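Local coordinates for protein nicotinate-nucleotide--dimethylbenzimidazole phosphoribosyltransferase (Thermus thermophilus HB8, PDB 1WX1) that probably catalyses transfer of the phosphoribosyl group of nicotinate mononucleotide to 5,6-dimethylbenzimidazole, giving alpha-ribazole 5'-phosphate for the lower ligand of cobalamin, at residues T17-P20 and R21-G24; R148-A152 and E153-L157; A172-T175 and A176-G180; H323-F327 and Q328-V332. All coordinates share one frame; numbering follows the deposited sequence.

Contact 1: residues T17-P20 and R21-G24; sequences TKPP and RALG
The ring of P19 lies against the methyl group of A22 across a type II beta turn that runs from P19 to A22, in the loop joining helix 3-14 to helix 24-37. P19 CD approaches A22 CB to 3.6 Å, an apolar touch at the mouth of the turn. Beside it, A22 N donates to P19 O at 3.0 Å. P20 suits the second position because its ring fixes phi near the -60° that a type II turn needs there, while R21 takes the positive phi of the third. R21 CB points away from 17-20 overall, though it still touches P20, and the chain bends at chi3 (-101°) and brings one face of the guanidinium over P20 O. K18 passes on the buried side: CG sits between the backbone N and the carbonyl carbon (chi1 45°), and the chain runs past A22 to a salt bridge with E27 of the following helix. L302 of the second subunit packs on K18, P19 and L23, so the turn belongs to the dimer interface. A second turn, of type I, follows at once, closed by G24 N bonding to R21 O at 3.1 Å.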
loop_
_atom_site.group_PDB
_atom_site.type_symbol
_atom_site.label_atom_id
_atom_site.label_comp_id
_atom_site.label_asym_id
_atom_site.label_seq_id
_atom_site.Cartn_x
_atom_site.Cartn_y
_atom_site.Cartn_z
ATOM N N THR A 17 7.230 -0.969 21.353
ATOM C CA THR A 17 8.498 -0.270 21.182
ATOM C C THR A 17 8.571 0.647 19.966
ATOM O O THR A 17 9.177 0.316 18.946
ATOM C CB THR A 17 9.683 -1.265 21.141
ATOM O OG1 THR A 17 9.429 -2.287 20.170
ATOM C CG2 THR A 17 9.877 -1.909 22.514
ATOM N N LYS A 18 7.949 1.812 20.099
ATOM C CA LYS A 18 7.935 2.832 19.060
ATOM C C LYS A 18 7.197 4.060 19.579
ATOM O O LYS A 18 6.374 3.962 20.491
ATOM C CB LYS A 18 7.282 2.298 17.774
ATOM C CG LYS A 18 5.994 1.525 17.963
ATOM C CD LYS A 18 4.807 2.431 18.180
ATOM C CE LYS A 18 3.515 1.632 18.184
ATOM N NZ LYS A 18 2.333 2.516 18.325
ATOM N N PRO A 19 7.496 5.240 19.019
ATOM C CA PRO A 19 6.828 6.467 19.469
ATOM C C PRO A 19 5.315 6.335 19.322
ATOM O O PRO A 19 4.828 5.630 18.439
ATOM C CB PRO A 19 7.404 7.538 18.542
ATOM C CG PRO A 19 8.754 6.984 18.165
ATOM C CD PRO A 19 8.449 5.526 17.933
ATOM N N PRO A 20 4.551 7.006 20.196
ATOM C CA PRO A 20 3.090 6.933 20.118
ATOM C C PRO A 20 2.595 7.400 18.753
ATOM O O PRO A 20 3.040 8.428 18.242
ATOM C CB PRO A 20 2.638 7.869 21.237
ATOM C CG PRO A 20 3.747 7.728 22.248
ATOM C CD PRO A 20 4.976 7.779 21.375
ATOM N N ARG A 21 1.688 6.632 18.158
ATOM C CA ARG A 21 1.124 6.980 16.858
ATOM C C ARG A 21 2.150 6.921 15.733
ATOM O O ARG A 21 1.881 7.383 14.633
ATOM C CB ARG A 21 0.516 8.386 16.925
ATOM C CG ARG A 21 -0.557 8.511 17.998
ATOM C CD ARG A 21 -0.930 9.978 18.316
ATOM N NE ARG A 21 -0.287 10.471 19.537
ATOM C CZ ARG A 21 0.745 11.326 19.590
ATOM N NH1 ARG A 21 1.304 11.831 18.485
ATOM N NH2 ARG A 21 1.232 11.686 20.773
ATOM N N ALA A 22 3.316 6.339 16.002
ATOM C CA ALA A 22 4.369 6.255 14.988
ATOM C C ALA A 22 4.001 5.429 13.755
ATOM O O ALA A 22 4.563 5.633 12.683
ATOM C CB ALA A 22 5.661 5.708 15.609
ATOM N N LEU A 23 3.059 4.502 13.897
ATOM C CA LEU A 23 2.664 3.678 12.759
ATOM C C LEU A 23 1.349 4.134 12.117
ATOM O O LEU A 23 0.660 3.366 11.447
ATOM C CB LEU A 23 2.609 2.204 13.174
ATOM C CG LEU A 23 3.997 1.610 13.468
ATOM C CD1 LEU A 23 3.863 0.159 13.901
ATOM C CD2 LEU A 23 4.886 1.711 12.229
ATOM N N GLY A 24 1.031 5.408 12.334
ATOM C CA GLY A 24 -0.155 6.029 11.763
ATOM C C GLY A 24 -1.462 5.265 11.656
ATOM O O GLY A 24 -1.913 4.625 12.606
#

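Contact 2: residues R148-A152 and E153-L157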
loop_
_atom_site.group_PDB
_atom_site.type_symbol
_atom_site.label_atom_id
_atom_site.label_comp_id
_atom_site.label_asym_id
_atom_site.label_seq_id
_atom_site.Cartn_x
_atom_site.Cartn_y
_atom_site.Cartn_z
ATOM N N ARG A 148 -18.649 -18.736 0.900
ATOM C CA ARG A 148 -18.527 -19.869 1.808
ATOM C C ARG A 148 -17.452 -20.831 1.329
ATOM O O ARG A 148 -16.692 -21.387 2.133
ATOM C CB ARG A 148 -19.863 -20.610 1.950
ATOM C CG ARG A 148 -19.791 -21.881 2.808
ATOM C CD ARG A 148 -19.085 -21.654 4.156
ATOM N NE ARG A 148 -19.680 -20.567 4.928
ATOM C CZ ARG A 148 -19.250 -20.169 6.124
ATOM N NH1 ARG A 148 -18.216 -20.768 6.696
ATOM N NH2 ARG A 148 -19.855 -19.169 6.752
ATOM N N ARG A 149 -17.381 -21.043 0.019
ATOM C CA ARG A 149 -16.337 -21.934 -0.478
ATOM C C ARG A 149 -14.961 -21.321 -0.253
ATOM O O ARG A 149 -14.016 -22.022 0.072
ATOM C CB ARG A 149 -16.453 -22.218 -1.943
ATOM C CG ARG A 149 -15.332 -23.152 -2.382
ATOM C CD ARG A 149 -15.344 -23.217 -3.870
ATOM N NE ARG A 149 -14.248 -23.973 -4.447
ATOM C CZ ARG A 149 -13.950 -23.917 -5.743
ATOM N NH1 ARG A 149 -14.672 -23.156 -6.564
ATOM N NH2 ARG A 149 -12.908 -24.575 -6.219
ATOM N N ALA A 150 -14.843 -20.008 -0.436
ATOM C CA ALA A 150 -13.555 -19.337 -0.244
ATOM C C ALA A 150 -13.133 -19.522 1.205
ATOM O O ALA A 150 -11.983 -19.857 1.489
ATOM C CB ALA A 150 -13.665 -17.830 -0.588
ATOM N N ILE A 151 -14.092 -19.343 2.108
ATOM C CA ILE A 151 -13.862 -19.491 3.536
ATOM C C ILE A 151 -13.541 -20.947 3.897
ATOM O O ILE A 151 -12.612 -21.214 4.656
ATOM C CB ILE A 151 -15.103 -19.019 4.334
ATOM C CG1 ILE A 151 -15.357 -17.533 4.049
ATOM C CG2 ILE A 151 -14.889 -19.237 5.832
ATOM C CD1 ILE A 151 -16.723 -17.033 4.523
ATOM N N ALA A 152 -14.311 -21.885 3.350
ATOM C CA ALA A 152 -14.093 -23.301 3.624
ATOM C C ALA A 152 -12.709 -23.728 3.139
ATOM O O ALA A 152 -12.100 -24.642 3.691
ATOM C CB ALA A 152 -15.174 -24.144 2.941
ATOM N N GLU A 153 -12.205 -23.061 2.110
ATOM C CA GLU A 153 -10.898 -23.411 1.584
ATOM C C GLU A 153 -9.747 -22.706 2.300
ATOM O O GLU A 153 -8.598 -22.837 1.897
ATOM C CB GLU A 153 -10.849 -23.143 0.082
ATOM C CG GLU A 153 -12.014 -23.782 -0.652
ATOM C CD GLU A 153 -11.661 -24.221 -2.049
ATOM O OE1 GLU A 153 -10.989 -23.447 -2.763
ATOM O OE2 GLU A 153 -12.066 -25.339 -2.435
ATOM N N GLY A 154 -10.053 -21.945 3.347
ATOM C CA GLY A 154 -8.987 -21.308 4.103
ATOM C C GLY A 154 -8.796 -19.803 4.102
ATOM O O GLY A 154 -7.814 -19.316 4.663
ATOM N N ALA A 155 -9.707 -19.053 3.497
ATOM C CA ALA A 155 -9.551 -17.603 3.477
ATOM C C ALA A 155 -9.603 -17.031 4.900
ATOM O O ALA A 155 -10.479 -17.394 5.687
ATOM C CB ALA A 155 -10.645 -16.970 2.618
ATOM N N THR A 156 -8.658 -16.150 5.226
ATOM C CA THR A 156 -8.619 -15.516 6.546
ATOM C C THR A 156 -9.039 -14.049 6.440
ATOM O O THR A 156 -9.201 -13.354 7.442
ATOM C CB THR A 156 -7.223 -15.609 7.178
ATOM O OG1 THR A 156 -6.298 -14.835 6.413
ATOM C CG2 THR A 156 -6.757 -17.066 7.213
ATOM N N LEU A 157 -9.179 -13.580 5.209
ATOM C CA LEU A 157 -9.660 -12.229 4.930
ATOM C C LEU A 157 -10.324 -12.361 3.573
ATOM O O LEU A 157 -9.862 -13.124 2.723
ATOM C CB LEU A 157 -8.538 -11.185 4.920
ATOM C CG LEU A 157 -7.291 -11.259 4.051
ATOM C CD1 LEU A 157 -6.619 -9.896 4.082
ATOM C CD2 LEU A 157 -6.345 -12.334 4.561
HETATM O O HOH W 1 -11.323 -19.867 6.565
#
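The carbonyl oxygen A150 O receives A155 N at 3.1 Å and, more weakly, E153 N, the first of these being one of the two bonds of a Schellman motif that ends helix 133-152. The other joins G154 N to I151 O at 3.0 Å. G154 has a positive phi of 112°, where a side chain would be jammed against the preceding carbonyl oxygen, so glycine is the natural residue for reversing the chain. A155 CB then points back toward the helix, 4.5 Å from A150 CB; both small side chains also rest on A48 of strand 47-54, which leaves room for the helix end to lie close to the sheet.

On the outer side, R149, in the last turn of the helix, lies four residues before E153, just past its end. With CG anti to the backbone N, R149 runs extended, passes slantwise across the glutamate and presents NE at the edge of its guanidinium to E153 OE2. The hydrogen bond within this salt bridge is weak, 3.3 Å from R149 NE to E153 OE2, though nearly straight at 163°; the guanidinium and carboxylate planes stand 76° apart. Stronger partners lie beyond it: the hydroxyl of Y97 ties E153 OE1 to strand 94-100, and R149 NH2 bonds to P111 O in the loop before strand 113-115. From here the chain enters strand 157-163, and a water spans the bend by donating to I151 O at 2.7 Å and to A155 O at 2.8 Å.

Contact 3: residues A172-T175 and A176-G180; sequences AALT and AALLG
L174 and L178, one turn apart on helix 167-179, bring their branched ends together: L174 CD1 lies 3.8 Å from L178 CG. Different first torsions make this possible. L174 carries CG anti to its nitrogen (chi1 179°), which swings the branch forward along the helix, whereas L178 has CG anti to the carbonyl carbon (chi1 -60°), leaning back; the two side chains therefore cross at a slant. T175 and L179 instead lie side by side and point the same way, T175 CG2 touching L179 CD1 at 3.8 Å. The threonine rotamer sends its methyl forward to the leucine and its hydroxyl back to A171 O, so a polar group is satisfied inside the helix; OG1 also bonds to Q286. Regular bonds of 2.9 Å, such as L178 N to L174 O, carry the backbone, and G180, with positive phi, ends the helix. The alanines keep the other sides slim where neighbouring helices come close: A173 and A177 meet helix 218-225, A172 and A176 helix 195-210, while T175 and L178 face helix 252-264. Mostly apolar and without charge, the contact depends on shape and burial, with the threonine hydroxyl as its one polar side-chain group.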
loop_
_atom_site.group_PDB
_atom_site.type_symbol
_atom_site.label_atom_id
_atom_site.label_comp_id
_atom_site.label_asym_id
_atom_site.label_seq_id
_atom_site.Cartn_x
_atom_site.Cartn_y
_atom_site.Cartn_z
ATOM N N ALA A 172 -23.966 3.360 -9.651
ATOM C CA ALA A 172 -24.351 4.734 -9.345
ATOM C C ALA A 172 -25.824 4.793 -8.950
ATOM O O ALA A 172 -26.196 5.493 -8.004
ATOM C CB ALA A 172 -24.092 5.635 -10.549
ATOM N N ALA A 173 -26.658 4.050 -9.673
ATOM C CA ALA A 173 -28.086 4.025 -9.397
ATOM C C ALA A 173 -28.361 3.428 -8.023
ATOM O O ALA A 173 -29.126 3.990 -7.226
ATOM C CB ALA A 173 -28.815 3.225 -10.474
ATOM N N LEU A 174 -27.734 2.289 -7.749
ATOM C CA LEU A 174 -27.913 1.611 -6.474
ATOM C C LEU A 174 -27.401 2.479 -5.329
ATOM O O LEU A 174 -28.031 2.567 -4.273
ATOM C CB LEU A 174 -27.179 0.269 -6.481
ATOM C CG LEU A 174 -27.260 -0.544 -5.184
ATOM C CD1 LEU A 174 -28.722 -0.806 -4.834
ATOM C CD2 LEU A 174 -26.513 -1.863 -5.356
ATOM N N THR A 175 -26.262 3.127 -5.540
ATOM C CA THR A 175 -25.693 3.975 -4.501
ATOM C C THR A 175 -26.614 5.160 -4.224
ATOM O O THR A 175 -26.920 5.466 -3.070
ATOM C CB THR A 175 -24.304 4.483 -4.906
ATOM O OG1 THR A 175 -23.414 3.367 -5.048
ATOM C CG2 THR A 175 -23.751 5.438 -3.850
ATOM N N ALA A 176 -27.062 5.822 -5.286
ATOM C CA ALA A 176 -27.955 6.965 -5.145
ATOM C C ALA A 176 -29.240 6.561 -4.422
ATOM O O ALA A 176 -29.708 7.266 -3.525
ATOM C CB ALA A 176 -28.280 7.553 -6.523
ATOM N N ALA A 177 -29.798 5.416 -4.800
ATOM C CA ALA A 177 -31.030 4.933 -4.194
ATOM C C ALA A 177 -30.879 4.617 -2.704
ATOM O O ALA A 177 -31.714 5.016 -1.891
ATOM C CB ALA A 177 -31.532 3.701 -4.945
ATOM N N LEU A 178 -29.812 3.905 -2.349
ATOM C CA LEU A 178 -29.570 3.538 -0.956
ATOM C C LEU A 178 -29.180 4.716 -0.070
ATOM O O LEU A 178 -29.551 4.761 1.099
ATOM C CB LEU A 178 -28.470 2.476 -0.869
ATOM C CG LEU A 178 -28.729 1.156 -1.594
ATOM C CD1 LEU A 178 -27.552 0.212 -1.372
ATOM C CD2 LEU A 178 -30.009 0.537 -1.077
ATOM N N LEU A 179 -28.423 5.659 -0.621
ATOM C CA LEU A 179 -27.977 6.812 0.152
ATOM C C LEU A 179 -28.830 8.062 -0.055
ATOM O O LEU A 179 -28.631 9.069 0.625
ATOM C CB LEU A 179 -26.524 7.133 -0.187
ATOM C CG LEU A 179 -25.514 6.002 0.021
ATOM C CD1 LEU A 179 -24.129 6.525 -0.277
ATOM C CD2 LEU A 179 -25.585 5.477 1.449
ATOM N N GLY A 180 -29.770 7.997 -0.992
ATOM C CA GLY A 180 -30.627 9.140 -1.259
ATOM C C GLY A 180 -29.881 10.301 -1.885
ATOM O O GLY A 180 -30.186 11.463 -1.619
#

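Contact 4: residues H323-F327 and Q328-V332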
loop_
_atom_site.group_PDB
_atom_site.type_symbol
_atom_site.label_atom_id
_atom_site.label_comp_id
_atom_site.label_asym_id
_atom_site.label_seq_id
_atom_site.Cartn_x
_atom_site.Cartn_y
_atom_site.Cartn_z
ATOM N N HIS A 323 2.305 -7.803 17.457
ATOM C CA HIS A 323 3.226 -8.882 17.781
ATOM C C HIS A 323 4.592 -8.296 18.153
ATOM O O HIS A 323 5.516 -9.025 18.517
ATOM C CB HIS A 323 3.351 -9.842 16.598
ATOM C CG HIS A 323 2.116 -10.658 16.359
ATOM N ND1 HIS A 323 2.016 -11.983 16.741
ATOM C CD2 HIS A 323 0.924 -10.333 15.816
ATOM C CE1 HIS A 323 0.814 -12.433 16.437
ATOM N NE2 HIS A 323 0.127 -11.456 15.876
ATOM N N MET A 324 4.715 -6.976 18.054
ATOM C CA MET A 324 5.955 -6.302 18.421
ATOM C C MET A 324 6.117 -6.452 19.927
ATOM O O MET A 324 5.160 -6.777 20.633
ATOM C CB MET A 324 5.889 -4.806 18.111
ATOM C CG MET A 324 6.036 -4.424 16.654
ATOM S SD MET A 324 5.705 -2.664 16.456
ATOM C CE MET A 324 7.098 -1.945 17.349
ATOM N N ALA A 325 7.325 -6.207 20.416
ATOM C CA ALA A 325 7.583 -6.285 21.848
ATOM C C ALA A 325 7.222 -4.937 22.463
ATOM O O ALA A 325 7.289 -3.905 21.787
ATOM C CB ALA A 325 9.052 -6.585 22.096
ATOM N N THR A 326 6.821 -4.943 23.729
ATOM C CA THR A 326 6.493 -3.701 24.416
ATOM C C THR A 326 7.788 -3.202 25.055
ATOM O O THR A 326 8.765 -3.946 25.135
ATOM C CB THR A 326 5.452 -3.917 25.538
ATOM O OG1 THR A 326 5.982 -4.823 26.513
ATOM C CG2 THR A 326 4.163 -4.480 24.968
ATOM N N PHE A 327 7.795 -1.951 25.503
ATOM C CA PHE A 327 8.978 -1.375 26.142
ATOM C C PHE A 327 9.459 -2.286 27.266
ATOM O O PHE A 327 10.648 -2.601 27.370
ATOM C CB PHE A 327 8.648 0.006 26.712
ATOM C CG PHE A 327 8.486 1.070 25.664
ATOM C CD1 PHE A 327 9.594 1.570 24.987
ATOM C CD2 PHE A 327 7.229 1.578 25.358
ATOM C CE1 PHE A 327 9.453 2.556 24.009
ATOM C CE2 PHE A 327 7.077 2.564 24.381
ATOM C CZ PHE A 327 8.191 3.057 23.710
ATOM N N GLN A 328 8.513 -2.717 28.092
ATOM C CA GLN A 328 8.808 -3.579 29.226
ATOM C C GLN A 328 9.341 -4.936 28.790
ATOM O O GLN A 328 10.253 -5.480 29.412
ATOM C CB GLN A 328 7.545 -3.752 30.071
ATOM C CG GLN A 328 7.751 -4.499 31.373
ATOM C CD GLN A 328 6.526 -4.436 32.268
ATOM O OE1 GLN A 328 5.447 -4.905 31.900
ATOM N NE2 GLN A 328 6.687 -3.849 33.449
ATOM N N GLU A 329 8.776 -5.473 27.714
ATOM C CA GLU A 329 9.188 -6.774 27.193
ATOM C C GLU A 329 10.572 -6.763 26.551
ATOM O O GLU A 329 11.326 -7.730 26.673
ATOM C CB GLU A 329 8.166 -7.271 26.163
ATOM C CG GLU A 329 6.788 -7.575 26.742
ATOM C CD GLU A 329 5.745 -7.887 25.673
ATOM O OE1 GLU A 329 4.586 -8.172 26.042
ATOM O OE2 GLU A 329 6.077 -7.844 24.469
ATOM N N ALA A 330 10.901 -5.669 25.870
ATOM C CA ALA A 330 12.186 -5.554 25.185
ATOM C C ALA A 330 13.276 -4.890 26.016
ATOM O O ALA A 330 14.449 -4.960 25.661
ATOM C CB ALA A 330 12.007 -4.792 23.875
ATOM N N GLY A 331 12.894 -4.246 27.114
ATOM C CA GLY A 331 13.882 -3.580 27.942
ATOM C C GLY A 331 14.383 -2.310 27.280
ATOM O O GLY A 331 15.582 -2.021 27.275
ATOM N N VAL A 332 13.455 -1.557 26.701
ATOM C CA VAL A 332 13.781 -0.302 26.037
ATOM C C VAL A 332 13.302 0.828 26.942
ATOM O O VAL A 332 12.186 0.774 27.458
ATOM C CB VAL A 332 13.074 -0.193 24.657
ATOM C CG1 VAL A 332 13.388 1.153 24.004
ATOM C CG2 VAL A 332 13.525 -1.327 23.753
HETATM O O HOH W 2 4.442 -5.256 28.876
#
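A capping box starts the short helix 327-330 near the C-terminus, with T326 at the N-cap and E329 three residues on exchanging bonds between side chain and backbone. T326 OG1 accepts from E329 N at 3.1 Å, though the place of this hydroxyl oxygen is less certain, and in return T326 N donates to E329 OE2, also at 3.1 Å, meeting the oxygen from 59° above the carboxylate plane. The threonine hydroxyl sits between the backbone N and the carbonyl carbon (chi1 61°), a position from which it can reach an amide of the first turn. E329 CG lies beside its own nitrogen and the chain extends beyond it, which carries the carboxylate back past the threonine. E329 OE1 forms a salt bridge with R12 of helix 3-14, so this acid serves both the cap and the tie to that helix. A water joins T326 OG1 to Q328 OE1.

A330 N continues the turn with a bond to T326 O at 2.8 Å, and A330 CB rests on A325 CB. Alanine suits A330 since N77 of the second subunit packs on it, and A325 because the two methyls approach closely. At the other end G331 takes a positive phi and the chain leaves the helix, with F327 O accepting from V332 N and, weakly, from G331 N. V332 CB then turns toward F327, and the two side chains pass at a slant; V332 CG1 lies at the edge of the phenyl ring, in its plane, while V332 CB comes within 3.9 Å of F327 CD1.

In the fold
Contacts 1 and 4 lie far out from the centre of the chain and touch each other: T17 N probably bonds to A325 O at 3.0 Å, and both meet the second subunit. Contacts 2 and 3 lie nearer the chain's centre, on opposite sides of it, and neither touches the other subunit. Contact 3 is the most buried and is largely apolar, set among helices. Contact 2 is mixed, with small residues against the sheet and an ion pair at the surface. Contact 1 relies on two beta turns, contact 4 on a capping box, and each sends a charge to a helix. Glycines with positive phi end the helices of contacts 2, 3 and 4.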